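Local structure of oxidoreductase, short chain dehydrogenase/reductase family protein (Bifidobacterium adolescentis L2-32, 6OW4) at residues F[147-151]-F[152-156]; F[202-205]-F[206-209]; F[286-289]-F[290-293]. The protein acts as an NADH-dependent 20beta-hydroxysteroid dehydrogenase of the short-chain dehydrogenase/reductase family. All coordinates share one frame; numbering follows the deposited sequence.

Contact 1: F[147-151]-F[152-156]; sequences RTINI and NLNGT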
loop_
_atom_site.group_PDB
_atom_site.type_symbol
_atom_site.label_atom_id
_atom_site.label_comp_id
_atom_site.label_asym_id
_atom_site.label_seq_id
_atom_site.Cartn_x
_atom_site.Cartn_y
_atom_site.Cartn_z
ATOM N N ARG F 147 -21.216 16.988 -6.743
ATOM C CA ARG F 147 -22.243 15.971 -7.098
ATOM C C ARG F 147 -21.701 14.571 -6.775
ATOM O O ARG F 147 -22.460 13.775 -6.188
ATOM C CB ARG F 147 -22.642 16.087 -8.572
ATOM C CG ARG F 147 -23.701 15.086 -9.010
ATOM C CD ARG F 147 -24.384 15.480 -10.304
ATOM N NE ARG F 147 -25.626 14.739 -10.477
ATOM C CZ ARG F 147 -25.726 13.504 -10.966
ATOM N NH1 ARG F 147 -24.650 12.843 -11.360
ATOM N NH2 ARG F 147 -26.914 12.933 -11.067
ATOM N N THR F 148 -20.440 14.300 -7.132
ATOM C CA THR F 148 -19.735 13.007 -6.909
ATOM C C THR F 148 -19.489 12.795 -5.408
ATOM O O THR F 148 -19.773 11.682 -4.916
ATOM C CB THR F 148 -18.415 12.953 -7.691
ATOM O OG1 THR F 148 -18.684 13.342 -9.038
ATOM C CG2 THR F 148 -17.769 11.585 -7.675
ATOM N N ILE F 149 -18.974 13.817 -4.717
ATOM C CA ILE F 149 -18.661 13.782 -3.255
ATOM C C ILE F 149 -19.965 13.532 -2.484
ATOM O O ILE F 149 -19.969 12.670 -1.588
ATOM C CB ILE F 149 -17.967 15.081 -2.788
ATOM C CG1 ILE F 149 -16.725 15.433 -3.617
ATOM C CG2 ILE F 149 -17.647 15.021 -1.302
ATOM C CD1 ILE F 149 -15.865 14.262 -4.021
ATOM N N ASN F 150 -21.029 14.262 -2.824
ATOM C CA ASN F 150 -22.334 14.217 -2.113
ATOM C C ASN F 150 -22.945 12.817 -2.240
ATOM O O ASN F 150 -23.503 12.326 -1.241
ATOM C CB ASN F 150 -23.292 15.298 -2.621
ATOM C CG ASN F 150 -22.896 16.689 -2.175
ATOM O OD1 ASN F 150 -22.090 16.852 -1.261
ATOM N ND2 ASN F 150 -23.458 17.700 -2.817
ATOM N N ILE F 151 -22.840 12.197 -3.417
ATOM C CA ILE F 151 -23.429 10.853 -3.690
ATOM C C ILE F 151 -22.493 9.777 -3.124
ATOM O O ILE F 151 -22.898 9.098 -2.162
ATOM C CB ILE F 151 -23.722 10.670 -5.193
ATOM C CG1 ILE F 151 -24.785 11.664 -5.670
ATOM C CG2 ILE F 151 -24.122 9.231 -5.500
ATOM C CD1 ILE F 151 -24.880 11.809 -7.170
ATOM N N ASN F 152 -21.285 9.652 -3.682
ATOM C CA ASN F 152 -20.344 8.530 -3.406
ATOM C C ASN F 152 -19.919 8.542 -1.932
ATOM O O ASN F 152 -20.096 7.505 -1.272
ATOM C CB ASN F 152 -19.122 8.564 -4.329
ATOM C CG ASN F 152 -19.455 8.252 -5.773
ATOM O OD1 ASN F 152 -20.569 7.835 -6.089
ATOM N ND2 ASN F 152 -18.494 8.443 -6.661
ATOM N N LEU F 153 -19.379 9.660 -1.436
ATOM C CA LEU F 153 -18.744 9.737 -0.091
ATOM C C LEU F 153 -19.805 9.969 0.991
ATOM O O LEU F 153 -19.893 9.138 1.914
ATOM C CB LEU F 153 -17.695 10.853 -0.084
ATOM C CG LEU F 153 -16.888 10.988 1.206
ATOM C CD1 LEU F 153 -16.281 9.654 1.621
ATOM C CD2 LEU F 153 -15.803 12.041 1.051
ATOM N N ASN F 154 -20.565 11.063 0.894
ATOM C CA ASN F 154 -21.550 11.481 1.929
ATOM C C ASN F 154 -22.705 10.474 1.950
ATOM O O ASN F 154 -23.072 10.028 3.053
ATOM C CB ASN F 154 -22.037 12.918 1.715
ATOM C CG ASN F 154 -20.942 13.952 1.891
ATOM O OD1 ASN F 154 -19.783 13.610 2.116
ATOM N ND2 ASN F 154 -21.298 15.222 1.783
ATOM N N GLY F 155 -23.239 10.122 0.775
ATOM C CA GLY F 155 -24.322 9.132 0.624
ATOM C C GLY F 155 -23.968 7.819 1.301
ATOM O O GLY F 155 -24.750 7.366 2.158
ATOM N N THR F 156 -22.813 7.246 0.946
ATOM C CA THR F 156 -22.281 5.970 1.493
ATOM C C THR F 156 -22.170 6.079 3.018
ATOM O O THR F 156 -22.743 5.211 3.711
ATOM C CB THR F 156 -20.936 5.618 0.845
ATOM O OG1 THR F 156 -21.171 5.420 -0.550
ATOM C CG2 THR F 156 -20.292 4.381 1.428
#
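T148 and N152, one turn apart on helix 142-170, lie side by side and point the same way, the methyl CG2 of T148 3.4 Å from ND2 of N152. Their backbones are joined as well: N152 N bonds to T148 O at 2.8 Å. With CG beside its own backbone N (chi1 -69°), the N152 amide comes to lie along the T148 methyl. Beyond this pair the helix widens. I149 O takes N154 N, five residues on, in a nearly straight bond (3.0 Å, 171°), while its usual partner L153 N is only weakly held. N150 O likewise receives G155 N at 3.0 Å, again five residues ahead and more bent. G155, lacking a side chain, lets its CA come within 3.1 Å of I151 O in a CA-H...O contact. Farther round the helix N150 and N154 run alongside one another, their amide planes 38° apart, and CG2 of I149 packs against CD2 of L153.

The second shell fixes these groups. N152 is gripped at both ends of its amide, OD1 by V131 N and ND2 by T203 OG1, whereas T148 OG1 turns back to V144 O. N154 OD1 accepts W145 NE1 of the second subunit, where I149 also meets its own counterpart, and I151 touches the bound NAD. The arrangement is a pi-bulge in a long helix of the Rossmann-type SDR fold, where the N152 amide ties the widened turn to the loop at V131 and to helix 198-217, consistent with the asparagine that joins Ser-Tyr-Lys in the active site of many SDR enzymes.

Contact 2: F[202-205]-F[206-209]; sequences ATKA and AIME. With NAD (nicotinamide-adenine-dinucleotide), chain N.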
loop_
_atom_site.group_PDB
_atom_site.type_symbol
_atom_site.label_atom_id
_atom_site.label_comp_id
_atom_site.label_asym_id
_atom_site.label_seq_id
_atom_site.Cartn_x
_atom_site.Cartn_y
_atom_site.Cartn_z
ATOM N N ALA F 202 -11.233 9.749 -5.864
ATOM C CA ALA F 202 -11.087 10.423 -4.553
ATOM C C ALA F 202 -12.105 9.854 -3.556
ATOM O O ALA F 202 -11.693 9.511 -2.433
ATOM C CB ALA F 202 -11.242 11.915 -4.714
ATOM N N THR F 203 -13.375 9.738 -3.955
ATOM C CA THR F 203 -14.486 9.264 -3.085
ATOM C C THR F 203 -14.253 7.796 -2.709
ATOM O O THR F 203 -14.423 7.460 -1.526
ATOM C CB THR F 203 -15.858 9.462 -3.745
ATOM O OG1 THR F 203 -15.874 8.757 -4.987
ATOM C CG2 THR F 203 -16.194 10.921 -3.969
ATOM N N LYS F 204 -13.861 6.964 -3.678
ATOM C CA LYS F 204 -13.659 5.504 -3.487
ATOM C C LYS F 204 -12.465 5.269 -2.554
ATOM O O LYS F 204 -12.555 4.357 -1.715
ATOM C CB LYS F 204 -13.489 4.812 -4.841
ATOM C CG LYS F 204 -14.703 4.894 -5.760
ATOM C CD LYS F 204 -16.017 4.551 -5.085
ATOM C CE LYS F 204 -17.101 4.146 -6.062
ATOM N NZ LYS F 204 -18.223 3.457 -5.381
ATOM N N ALA F 205 -11.406 6.073 -2.685
ATOM C CA ALA F 205 -10.224 6.081 -1.788
ATOM C C ALA F 205 -10.641 6.530 -0.381
ATOM O O ALA F 205 -10.095 5.990 0.603
ATOM C CB ALA F 205 -9.154 6.983 -2.353
ATOM N N ALA F 206 -11.567 7.491 -0.294
ATOM C CA ALA F 206 -12.135 8.010 0.973
ATOM C C ALA F 206 -13.001 6.929 1.624
ATOM O O ALA F 206 -12.857 6.713 2.840
ATOM C CB ALA F 206 -12.925 9.268 0.715
ATOM N N ILE F 207 -13.862 6.283 0.832
ATOM C CA ILE F 207 -14.736 5.152 1.268
ATOM C C ILE F 207 -13.854 4.058 1.880
ATOM O O ILE F 207 -14.242 3.516 2.931
ATOM C CB ILE F 207 -15.593 4.627 0.094
ATOM C CG1 ILE F 207 -16.707 5.613 -0.266
ATOM C CG2 ILE F 207 -16.155 3.246 0.398
ATOM C CD1 ILE F 207 -17.323 5.378 -1.624
ATOM N N MET F 208 -12.713 3.761 1.251
ATOM C CA MET F 208 -11.760 2.708 1.696
ATOM C C MET F 208 -11.261 3.013 3.114
ATOM O O MET F 208 -11.407 2.136 3.985
ATOM C CB MET F 208 -10.565 2.590 0.744
ATOM C CG MET F 208 -10.842 1.722 -0.473
ATOM S SD MET F 208 -9.370 1.462 -1.501
ATOM C CE MET F 208 -8.343 0.540 -0.359
ATOM N N GLU F 209 -10.704 4.207 3.338
ATOM C CA GLU F 209 -10.105 4.611 4.640
ATOM C C GLU F 209 -11.213 4.850 5.676
ATOM O O GLU F 209 -10.915 4.760 6.885
ATOM C CB GLU F 209 -9.217 5.846 4.465
ATOM C CG GLU F 209 -8.415 6.208 5.705
ATOM C CD GLU F 209 -7.573 5.086 6.291
ATOM O OE1 GLU F 209 -7.049 4.270 5.509
ATOM O OE2 GLU F 209 -7.445 5.024 7.532
HETATM P PA NAD N . -24.927 1.106 -11.793
HETATM O O1A NAD N . -24.858 2.532 -12.233
HETATM O O2A NAD N . -26.155 0.427 -12.417
HETATM O O5B NAD N . -25.032 0.989 -10.210
HETATM C C5B NAD N . -25.096 2.159 -9.395
HETATM C C4B NAD N . -26.467 2.150 -8.660
HETATM O O4B NAD N . -26.380 3.205 -7.507
HETATM C C3B NAD N . -27.427 2.485 -9.416
HETATM O O3B NAD N . -28.534 1.515 -9.364
HETATM C C2B NAD N . -27.975 3.957 -8.869
HETATM O O2B NAD N . -29.414 4.065 -9.074
HETATM C C1B NAD N . -27.682 4.004 -7.632
HETATM N N9A NAD N . -27.454 5.428 -7.226
HETATM C C8A NAD N . -26.690 6.470 -7.625
HETATM N N7A NAD N . -26.970 7.530 -6.826
HETATM C C5A NAD N . -27.906 7.142 -5.937
HETATM C C6A NAD N . -28.541 7.840 -4.899
HETATM N N6A NAD N . -28.480 9.163 -4.371
HETATM N N1A NAD N . -29.463 7.213 -4.131
HETATM C C2A NAD N . -29.782 5.897 -4.364
HETATM N N3A NAD N . -29.154 5.204 -5.393
HETATM C C4A NAD N . -28.217 5.837 -6.173
HETATM O O3 NAD N . -23.560 0.335 -12.291
HETATM P PN NAD N . -22.720 -0.684 -11.367
HETATM O O1N NAD N . -21.604 -1.260 -12.191
HETATM O O2N NAD N . -23.642 -1.805 -10.882
HETATM O O5D NAD N . -22.088 0.121 -10.143
HETATM C C5D NAD N . -22.359 -0.252 -8.800
HETATM C C4D NAD N . -21.215 0.257 -7.885
HETATM O O4D NAD N . -20.094 -0.322 -8.219
HETATM C C3D NAD N . -21.000 1.749 -8.061
HETATM O O3D NAD N . -20.832 2.342 -6.838
HETATM C C2D NAD N . -19.697 1.853 -8.909
HETATM O O2D NAD N . -19.050 3.159 -8.605
HETATM C C1D NAD N . -19.003 0.836 -8.527
HETATM N N1N NAD N . -18.051 0.330 -9.521
HETATM C C2N NAD N . -18.497 -0.292 -10.680
HETATM C C3N NAD N . -17.577 -0.776 -11.623
HETATM C C7N NAD N . -18.056 -1.463 -12.925
HETATM O O7N NAD N . -17.370 -1.399 -13.928
HETATM N N7N NAD N . -19.287 -2.174 -12.970
HETATM C C4N NAD N . -16.221 -0.639 -11.393
HETATM C C5N NAD N . -15.771 -0.024 -10.236
HETATM C C6N NAD N . -16.696 0.452 -9.297
#
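The YxxxK motif of the short-chain dehydrogenases runs here from Y200 to K204, and the turn of helix 198-217 that follows carries I207 alongside the lysine. The two side chains point the same way, with CD of K204 3.8 Å from CD1 of I207. A bend at chi2 (-47°) is followed by an extended end that carries NZ of K204 to the nicotinamide ribose. There K204 NZ bonds to NAD O3D at 3.2 Å. A weaker bond, 3.3 Å long, runs from K204 NZ to NAD O2D. T179 O is a further partner, and this three-way grip probably fixes the amine. Underneath, I207 N meets T203 O in a short bond (2.7 Å, 160°), and CG1 of I207 folds over the same oxygen. M208 N binds K204 O at 3.0 Å. The CG of M208 lies close to that oxygen too.

T203 and A206 face helix 142-170, touching I149 and L153 respectively, while A206 also packs on A206 of the second subunit. K204 leaves the helix on another side, reaching the cofactor past the end of strand 174-179.

Contact 3: F[286-289]-F[290-293]; sequences RVDG and GYSV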
loop_
_atom_site.group_PDB
_atom_site.type_symbol
_atom_site.label_atom_id
_atom_site.label_comp_id
_atom_site.label_asym_id
_atom_site.label_seq_id
_atom_site.Cartn_x
_atom_site.Cartn_y
_atom_site.Cartn_z
ATOM N N ARG F 286 -9.634 -6.798 -3.970
ATOM C CA ARG F 286 -9.651 -6.372 -5.393
ATOM C C ARG F 286 -10.152 -7.543 -6.243
ATOM O O ARG F 286 -9.640 -8.664 -6.066
ATOM C CB ARG F 286 -8.260 -5.909 -5.836
ATOM C CG ARG F 286 -7.706 -4.762 -5.002
ATOM C CD ARG F 286 -6.396 -4.205 -5.526
ATOM N NE ARG F 286 -5.668 -3.500 -4.478
ATOM C CZ ARG F 286 -4.568 -2.775 -4.665
ATOM N NH1 ARG F 286 -4.052 -2.641 -5.874
ATOM N NH2 ARG F 286 -3.987 -2.179 -3.639
ATOM N N VAL F 287 -11.130 -7.281 -7.114
ATOM C CA VAL F 287 -11.715 -8.270 -8.065
ATOM C C VAL F 287 -11.606 -7.668 -9.471
ATOM O O VAL F 287 -12.624 -7.166 -9.981
ATOM C CB VAL F 287 -13.166 -8.618 -7.677
ATOM C CG1 VAL F 287 -13.702 -9.794 -8.476
ATOM C CG2 VAL F 287 -13.296 -8.893 -6.185
ATOM N N ASP F 288 -10.401 -7.707 -10.054
ATOM C CA ASP F 288 -10.017 -6.893 -11.240
ATOM C C ASP F 288 -9.315 -7.730 -12.320
ATOM O O ASP F 288 -8.800 -7.120 -13.280
ATOM C CB ASP F 288 -9.116 -5.732 -10.813
ATOM C CG ASP F 288 -7.790 -6.154 -10.199
ATOM O OD1 ASP F 288 -7.566 -7.374 -10.053
ATOM O OD2 ASP F 288 -6.989 -5.259 -9.871
ATOM N N GLY F 289 -9.287 -9.060 -12.179
ATOM C CA GLY F 289 -8.630 -9.979 -13.130
ATOM C C GLY F 289 -7.150 -9.672 -13.326
ATOM O O GLY F 289 -6.641 -9.925 -14.436
ATOM N N GLY F 290 -6.481 -9.156 -12.289
ATOM C CA GLY F 290 -5.023 -8.925 -12.262
ATOM C C GLY F 290 -4.626 -7.527 -12.714
ATOM O O GLY F 290 -3.416 -7.311 -12.913
ATOM N N TYR F 291 -5.586 -6.607 -12.867
ATOM C CA TYR F 291 -5.336 -5.204 -13.296
ATOM C C TYR F 291 -4.264 -4.574 -12.397
ATOM O O TYR F 291 -3.333 -3.942 -12.935
ATOM C CB TYR F 291 -6.616 -4.362 -13.272
ATOM C CG TYR F 291 -6.408 -2.920 -13.671
ATOM C CD1 TYR F 291 -5.894 -1.996 -12.774
ATOM C CD2 TYR F 291 -6.694 -2.480 -14.954
ATOM C CE1 TYR F 291 -5.683 -0.673 -13.130
ATOM C CE2 TYR F 291 -6.491 -1.161 -15.327
ATOM C CZ TYR F 291 -5.982 -0.252 -14.414
ATOM O OH TYR F 291 -5.773 1.049 -14.771
ATOM N N SER F 292 -4.391 -4.755 -11.077
ATOM C CA SER F 292 -3.568 -4.090 -10.030
ATOM C C SER F 292 -2.093 -4.491 -10.140
ATOM O O SER F 292 -1.258 -3.796 -9.533
ATOM C CB SER F 292 -4.081 -4.389 -8.649
ATOM O OG SER F 292 -3.789 -5.727 -8.272
ATOM N N VAL F 293 -1.790 -5.582 -10.849
ATOM C CA VAL F 293 -0.396 -6.074 -11.063
ATOM C C VAL F 293 0.345 -5.062 -11.944
ATOM O O VAL F 293 1.535 -4.822 -11.678
ATOM C CB VAL F 293 -0.365 -7.485 -11.681
ATOM C CG1 VAL F 293 1.062 -7.927 -11.967
ATOM C CG2 VAL F 293 -1.078 -8.507 -10.806
HETATM O O HOH W 1 -5.060 -7.830 -8.603
#
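D288 grips the chain ahead of it with both carboxylate oxygens. OD2 of D288 accepts S292 N at 2.9 Å and its OD1 accepts G290 N at 3.1 Å, the latter closing an Asx turn. Each N-H comes from above the carboxylate plane rather than within it. The carboxylate is placed for this by a first torsion of 63°, which sets CG between the backbone N and the carbonyl carbon and folds it over the turn. D288 also opens a type I' beta turn to Y291, in which Y291 N bonds to D288 O at 3.3 Å. G289 and G290 occupy its two central positions, both with positive phi. A water donates to OD1 and accepts from S292 OG, bridging the two side chains. Replacing D288 by an alanine removes both oxygens, and is likely to leave the N-H groups of G290 and S292, and the water, without this acceptor and the turn less firmly held.

Beyond these bonds, CB of Y291 lies 3.5 Å from OD2 of D288. The two side chains cross at about a right angle, with carboxylate and ring 49° apart. The extended R286 passes alongside S292, with NH1 of R286 3.3 Å from CB of S292 at the guanidinium edge, near its plane. After the turn the chain winds into a short 3-10 segment, where V293 N bonds to G290 O.

The Y291 hydroxyl reaches Y189 N, and S292 O is held by R212 of the third subunit. Just before the turn, V287 pairs through its backbone with S229 at the end of strand 223-230 and packs on helix 262-273; the turn thus follows directly on 284-287, one of the two outermost strands of this chain's parallel sheet.

How the contacts relate
The three contacts follow one another along the chain within one Rossmann-type fold. Contacts 1 and 2 sit on adjoining helices, 142-170 and 198-217, with centres 10 Å apart; they touch directly, and both also reach the second subunit. The cofactor pocket and one subunit interface therefore share the same pair of helices. Contact 3 lies farther off, at the end of strand 284-287, an outermost strand of the sheet within this chain: its centre is 18 Å from that of contact 2 and 25 Å from that of contact 1. It faces the third and fourth subunits instead, so the three together touch all three other subunits of the tetramer, with contacts 1 and 2 alone also lining the cofactor pocket.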